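D-ribitol-5-phosphate phosphatase (Bacteroides thetaiotaomicron, PDB 4JB3) hydrolyses D-ribitol 5-phosphate and D-ribitol 1-phosphate to ribitol and phosphate, and also dephosphorylates 5-amino-6-(5-phospho-D-ribitylamino)uracil. Local coordinates at residues H125-N133 with T168-M178. Sequence-based numbering, arbitrary orientation. Where two conformers were deposited one is given.
Sequences HVYLLSNTN and TKPAPEIFDFM
Asn131 and Lys169 are paired through both ends of the asparagine amide: Lys169 N donates to OD1 of Asn131 over 2.8 Å, in the carbonyl plane on a lone pair, and Asn131 ND2 returns a nearly straight bond (169°) to Lys169 O at 3.0 Å. In this HAD-superfamily Rossmann-like core, Ser130 and Lys169 correspond to the motif II serine and motif III lysine beside Asp30, the probable nucleophile. The lysine chain, bent at chi3 (-71°), brings NZ to 3.0 Å from Leu129 O; NZ also forms salt bridges with Asp30 and Asp193, while Ser130 OG bonds to Asp30. Replacing Asn131 by an alanine would probably leave Lys169 N without its side-chain acceptor and Lys169 O with His63 but not the amide NH2, tying the lysine backbone less firmly to the strand end. Farther from the active site, helix 172-182 packs nearly antiparallel on strand 125-130. Leu129, its CG anti to the backbone N (chi1 176°), splits its methyls: CD1 lies alongside Ile174 CG1 and CD1, whereas CD2 sits over one face of the Phe175 ring, a CH-pi contact offset toward the rim, with Leu129 CD2 4.0 Å from the ring centroid.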
ATOM      1  N   HIS A 125      13.307 -11.520  -3.146  1.00 11.04           N
ATOM      2  CA  HIS A 125      13.162 -10.181  -3.699  1.00 11.50           C
ATOM      3  C   HIS A 125      11.808  -9.665  -3.245  1.00 11.96           C
ATOM      4  O   HIS A 125      10.798 -10.357  -3.368  1.00 14.45           O
ATOM      5  CB  HIS A 125      13.251 -10.197  -5.227  1.00 13.54           C
ATOM      6  CG  HIS A 125      14.530 -10.778  -5.747  1.00 19.36           C
ATOM      7  ND1 HIS A 125      15.721 -10.085  -5.735  1.00 31.22           N
ATOM      8  CD2 HIS A 125      14.804 -11.990  -6.288  1.00 25.67           C
ATOM      9  CE1 HIS A 125      16.676 -10.845  -6.243  1.00 26.30           C
ATOM     10  NE2 HIS A 125      16.144 -12.005  -6.588  1.00 26.13           N
ATOM     11  N   VAL A 126      11.797  -8.466  -2.680  1.00 10.64           N
ATOM     12  CA  VAL A 126      10.587  -7.905  -2.107  1.00  8.82           C
ATOM     13  C   VAL A 126      10.254  -6.614  -2.826  1.00  9.21           C
ATOM     14  O   VAL A 126      11.115  -5.741  -2.994  1.00  9.93           O
ATOM     15  CB  VAL A 126      10.764  -7.642  -0.603  1.00  8.84           C
ATOM     16  CG1 VAL A 126       9.541  -6.947  -0.020  1.00 10.12           C
ATOM     17  CG2 VAL A 126      11.054  -8.955   0.124  1.00 11.44           C
ATOM     18  N   TYR A 127       9.006  -6.489  -3.254  1.00  8.08           N
ATOM     19  CA  TYR A 127       8.553  -5.287  -3.947  1.00  7.83           C
ATOM     20  C   TYR A 127       7.284  -4.755  -3.340  1.00  8.03           C
ATOM     21  O   TYR A 127       6.514  -5.500  -2.726  1.00  9.31           O
ATOM     22  CB  TYR A 127       8.296  -5.585  -5.427  1.00  8.62           C
ATOM     23  CG  TYR A 127       9.484  -6.173  -6.132  1.00  8.65           C
ATOM     24  CD1 TYR A 127      10.514  -5.361  -6.567  1.00 11.77           C
ATOM     25  CD2 TYR A 127       9.580  -7.538  -6.358  1.00  9.11           C
ATOM     26  CE1 TYR A 127      11.607  -5.889  -7.200  1.00 12.00           C
ATOM     27  CE2 TYR A 127      10.672  -8.083  -6.997  1.00 10.56           C
ATOM     28  CZ  TYR A 127      11.684  -7.245  -7.420  1.00 11.26           C
ATOM     29  OH  TYR A 127      12.780  -7.776  -8.066  1.00 15.03           O
ATOM     30  N   LEU A 128       7.045  -3.465  -3.522  1.00  7.26           N
ATOM     31  CA  LEU A 128       5.767  -2.880  -3.150  1.00  7.77           C
ATOM     32  C   LEU A 128       5.000  -2.566  -4.417  1.00  7.94           C
ATOM     33  O   LEU A 128       5.578  -2.095  -5.401  1.00  8.55           O
ATOM     34  CB  LEU A 128       5.970  -1.590  -2.354  1.00 10.72           C
ATOM     35  CG  LEU A 128       4.734  -0.994  -1.673  1.00 12.50           C
ATOM     36  CD1 LEU A 128       4.589  -1.571  -0.267  1.00 12.89           C
ATOM     37  CD2 LEU A 128       4.790   0.533  -1.634  1.00 14.47           C
ATOM     38  N   LEU A 129       3.698  -2.834  -4.408  1.00  6.69           N
ATOM     39  CA  LEU A 129       2.839  -2.415  -5.516  1.00  9.13           C
ATOM     40  C   LEU A 129       1.587  -1.856  -4.880  1.00  7.66           C
ATOM     41  O   LEU A 129       0.809  -2.600  -4.273  1.00  8.90           O
ATOM     42  CB  LEU A 129       2.513  -3.593  -6.441  1.00  8.22           C
ATOM     43  CG  LEU A 129       1.534  -3.337  -7.592  1.00  9.81           C
ATOM     44  CD1 LEU A 129       2.122  -2.364  -8.607  1.00 10.13           C
ATOM     45  CD2 LEU A 129       1.131  -4.640  -8.283  1.00 12.25           C
ATOM     46  N   SER A 130       1.400  -0.540  -4.976  1.00  6.49           N
ATOM     47  CA  SER A 130       0.358   0.088  -4.181  1.00  7.73           C
ATOM     48  C   SER A 130      -0.311   1.276  -4.825  1.00  7.46           C
ATOM     49  O   SER A 130       0.331   2.085  -5.523  1.00  7.14           O
ATOM     50  CB  SER A 130       0.925   0.507  -2.820  1.00 16.02           C
ATOM     51  OG  SER A 130      -0.129   0.851  -1.931  1.00 19.09           O
ATOM     52  N   ASN A 131      -1.609   1.384  -4.572  1.00  6.72           N
ATOM     53  CA  ASN A 131      -2.332   2.615  -4.821  1.00  6.55           C
ATOM     54  C   ASN A 131      -2.014   3.605  -3.723  1.00 10.94           C
ATOM     55  O   ASN A 131      -2.333   3.385  -2.544  1.00 11.58           O
ATOM     56  CB  ASN A 131      -3.835   2.369  -4.822  1.00  6.85           C
ATOM     57  CG  ASN A 131      -4.289   1.556  -5.994  1.00 11.13           C
ATOM     58  OD1 ASN A 131      -3.528   1.303  -6.928  1.00  9.47           O
ATOM     59  ND2 ASN A 131      -5.548   1.136  -5.960  1.00  9.56           N
ATOM     60  N   THR A 132      -1.385   4.702  -4.108  1.00  7.11           N
ATOM     61  CA  THR A 132      -0.985   5.680  -3.126  1.00  6.52           C
ATOM     62  C   THR A 132      -0.801   7.038  -3.783  1.00  6.33           C
ATOM     63  O   THR A 132      -1.188   7.234  -4.935  1.00  8.40           O
ATOM     64  CB  THR A 132       0.267   5.189  -2.330  1.00  8.98           C
ATOM     65  OG1 THR A 132       0.470   6.012  -1.174  1.00  9.66           O
ATOM     66  CG2 THR A 132       1.516   5.175  -3.203  1.00 10.99           C
ATOM     67  N   ASN A 133      -0.229   7.977  -3.036  1.00  6.44           N
ATOM     68  CA  ASN A 133      -0.142   9.348  -3.488  1.00  6.43           C
ATOM     69  C   ASN A 133       1.013  10.045  -2.786  1.00  6.48           C
ATOM     70  O   ASN A 133       1.541   9.518  -1.802  1.00  7.02           O
ATOM     71  CB  ASN A 133      -1.489  10.051  -3.272  1.00  6.88           C
ATOM     72  CG  ASN A 133      -1.865  10.154  -1.822  1.00  9.42           C
ATOM     73  OD1 ASN A 133      -1.245  10.897  -1.061  1.00  9.83           O
ATOM     74  ND2 ASN A 133      -2.892   9.410  -1.426  1.00  9.79           N
ATOM     75  N   THR A 168      -4.250   2.803 -11.342  1.00  9.39           N
ATOM     76  CA  THR A 168      -4.457   2.221 -10.018  1.00  9.96           C
ATOM     77  C   THR A 168      -4.934   0.781 -10.127  1.00  8.72           C
ATOM     78  O   THR A 168      -5.703   0.449 -11.042  1.00 10.05           O
ATOM     79  CB  THR A 168      -5.490   3.013  -9.186  1.00 11.16           C
ATOM     80  OG1 THR A 168      -6.605   3.365 -10.018  1.00 13.09           O
ATOM     81  CG2 THR A 168      -4.867   4.267  -8.631  1.00 11.49           C
ATOM     82  N   LYS A 169      -4.485  -0.066  -9.199  1.00  8.50           N
ATOM     83  CA  LYS A 169      -5.042  -1.411  -9.054  1.00  8.69           C
ATOM     84  C   LYS A 169      -6.548  -1.232  -8.870  1.00  9.34           C
ATOM     85  O   LYS A 169      -6.972  -0.309  -8.172  1.00 10.58           O
ATOM     86  CB  LYS A 169      -4.450  -2.107  -7.824  1.00  9.24           C
ATOM     87  CG  LYS A 169      -2.932  -2.323  -7.888  1.00 11.21           C
ATOM     88  CD  LYS A 169      -2.463  -3.127  -6.668  1.00 15.65           C
ATOM     89  CE  LYS A 169      -2.556  -2.263  -5.449  1.00 19.62           C
ATOM     90  NZ  LYS A 169      -2.124  -2.969  -4.226  1.00 13.09           N
ATOM     91  N   PRO A 170      -7.360  -2.119  -9.459  1.00  8.30           N
ATOM     92  CA  PRO A 170      -6.979  -3.393 -10.078  1.00  9.64           C
ATOM     93  C   PRO A 170      -6.731  -3.326 -11.585  1.00  9.62           C
ATOM     94  O   PRO A 170      -6.874  -4.351 -12.245  1.00 11.95           O
ATOM     95  CB  PRO A 170      -8.197  -4.272  -9.784  1.00 10.20           C
ATOM     96  CG  PRO A 170      -9.346  -3.307  -9.920  1.00 12.46           C
ATOM     97  CD  PRO A 170      -8.829  -1.987  -9.368  1.00 12.03           C
ATOM     98  N   ALA A 171      -6.356  -2.169 -12.119  1.00 10.18           N
ATOM     99  CA  ALA A 171      -6.048  -2.090 -13.548  1.00 12.26           C
ATOM    100  C   ALA A 171      -4.911  -3.047 -13.890  1.00 12.11           C
ATOM    101  O   ALA A 171      -3.861  -3.017 -13.235  1.00 12.84           O
ATOM    102  CB  ALA A 171      -5.669  -0.674 -13.934  1.00 12.73           C
ATOM    103  N   PRO A 172      -5.110  -3.899 -14.909  1.00 12.15           N
ATOM    104  CA  PRO A 172      -4.059  -4.851 -15.275  1.00 16.16           C
ATOM    105  C   PRO A 172      -2.770  -4.126 -15.653  1.00 14.08           C
ATOM    106  O   PRO A 172      -1.690  -4.688 -15.474  1.00 14.01           O
ATOM    107  CB  PRO A 172      -4.639  -5.568 -16.499  1.00 20.42           C
ATOM    108  CG  PRO A 172      -6.115  -5.417 -16.371  1.00 26.40           C
ATOM    109  CD  PRO A 172      -6.329  -4.078 -15.717  1.00 16.35           C
ATOM    110  N   GLU A 173      -2.882  -2.894 -16.147  1.00 13.86           N
ATOM    111  CA  GLU A 173      -1.719  -2.155 -16.632  1.00 13.79           C
ATOM    112  C   GLU A 173      -0.650  -1.920 -15.557  1.00 13.79           C
ATOM    113  O   GLU A 173       0.541  -1.909 -15.866  1.00 15.51           O
ATOM    114  CB  GLU A 173      -2.154  -0.815 -17.231  1.00 14.80           C
ATOM    115  CG  GLU A 173      -2.987  -0.933 -18.514  1.00 20.07           C
ATOM    116  CD  GLU A 173      -4.485  -0.879 -18.264  1.00 23.87           C
ATOM    117  OE1 GLU A 173      -4.936  -1.367 -17.209  1.00 18.93           O
ATOM    118  OE2 GLU A 173      -5.212  -0.340 -19.127  1.00 27.65           O
ATOM    119  N   ILE A 174      -1.057  -1.721 -14.308  1.00 11.82           N
ATOM    120  CA  ILE A 174      -0.070  -1.447 -13.263  1.00 10.94           C
ATOM    121  C   ILE A 174       0.711  -2.729 -12.943  1.00 11.86           C
ATOM    122  O   ILE A 174       1.925  -2.692 -12.734  1.00 10.99           O
ATOM    123  CB  ILE A 174      -0.686  -0.772 -12.012  1.00 11.98           C
ATOM    124  CG1 ILE A 174       0.413  -0.159 -11.141  1.00 13.10           C
ATOM    125  CG2 ILE A 174      -1.561  -1.743 -11.218  1.00 13.10           C
ATOM    126  CD1 ILE A 174      -0.117   0.487  -9.868  1.00 12.15           C
ATOM    127  N   PHE A 175       0.022  -3.864 -12.967  1.00  9.72           N
ATOM    128  CA  PHE A 175       0.672  -5.153 -12.764  1.00 10.81           C
ATOM    129  C   PHE A 175       1.626  -5.441 -13.914  1.00 14.55           C
ATOM    130  O   PHE A 175       2.737  -5.931 -13.712  1.00 14.75           O
ATOM    131  CB  PHE A 175      -0.370  -6.258 -12.709  1.00 12.02           C
ATOM    132  CG  PHE A 175      -1.183  -6.274 -11.448  1.00 13.65           C
ATOM    133  CD1 PHE A 175      -2.336  -5.512 -11.337  1.00 12.29           C
ATOM    134  CD2 PHE A 175      -0.807  -7.073 -10.378  1.00 12.10           C
ATOM    135  CE1 PHE A 175      -3.096  -5.534 -10.171  1.00 13.60           C
ATOM    136  CE2 PHE A 175      -1.558  -7.107  -9.222  1.00 13.44           C
ATOM    137  CZ  PHE A 175      -2.703  -6.339  -9.114  1.00 12.12           C
ATOM    138  N   ASP A 176       1.183  -5.135 -15.127  1.00 13.15           N
ATOM    139  CA  ASP A 176       2.015  -5.345 -16.307  1.00 15.58           C
ATOM    140  C   ASP A 176       3.313  -4.533 -16.258  1.00 14.89           C
ATOM    141  O   ASP A 176       4.385  -5.051 -16.591  1.00 15.76           O
ATOM    142  CB  ASP A 176       1.227  -5.022 -17.577  1.00 20.43           C
ATOM    143  CG  ASP A 176       2.007  -5.320 -18.834  1.00 28.23           C
ATOM    144  OD1 ASP A 176       2.213  -6.518 -19.129  1.00 31.55           O
ATOM    145  OD2 ASP A 176       2.406  -4.359 -19.528  1.00 31.19           O
ATOM    146  N   PHE A 177       3.227  -3.273 -15.845  1.00 13.18           N
ATOM    147  CA  PHE A 177       4.431  -2.464 -15.736  1.00 15.75           C
ATOM    148  C   PHE A 177       5.390  -3.102 -14.758  1.00 16.84           C
ATOM    149  O   PHE A 177       6.583  -3.228 -15.037  1.00 16.64           O
ATOM    150  CB  PHE A 177       4.134  -1.044 -15.260  1.00 15.70           C
ATOM    151  CG  PHE A 177       5.377  -0.197 -15.122  1.00 14.47           C
ATOM    152  CD1 PHE A 177       6.096  -0.167 -13.933  1.00 13.71           C
ATOM    153  CD2 PHE A 177       5.833   0.552 -16.193  1.00 19.85           C
ATOM    154  CE1 PHE A 177       7.244   0.595 -13.814  1.00 18.57           C
ATOM    155  CE2 PHE A 177       6.982   1.318 -16.082  1.00 25.22           C
ATOM    156  CZ  PHE A 177       7.684   1.341 -14.888  1.00 23.23           C
ATOM    157  N   MET A 178       4.866  -3.498 -13.605  0.60 13.15           N
ATOM    158  CA  MET A 178       5.691  -4.066 -12.551  0.60 11.81           C
ATOM    159  C   MET A 178       6.371  -5.352 -13.019  0.60 14.07           C
ATOM    160  O   MET A 178       7.561  -5.562 -12.777  0.60 13.93           O
ATOM    161  CB  MET A 178       4.844  -4.300 -11.299  0.60 11.32           C
ATOM    162  CG  MET A 178       5.615  -4.867 -10.140  0.60 11.92           C
ATOM    163  SD  MET A 178       5.631  -6.655 -10.156  0.60 12.49           S
ATOM    164  CE  MET A 178       6.922  -6.942  -8.953  0.60 14.01           C
TER
HETATM  165  O   HOH W   1      -3.339  -0.451  -3.049  1.00 16.48           O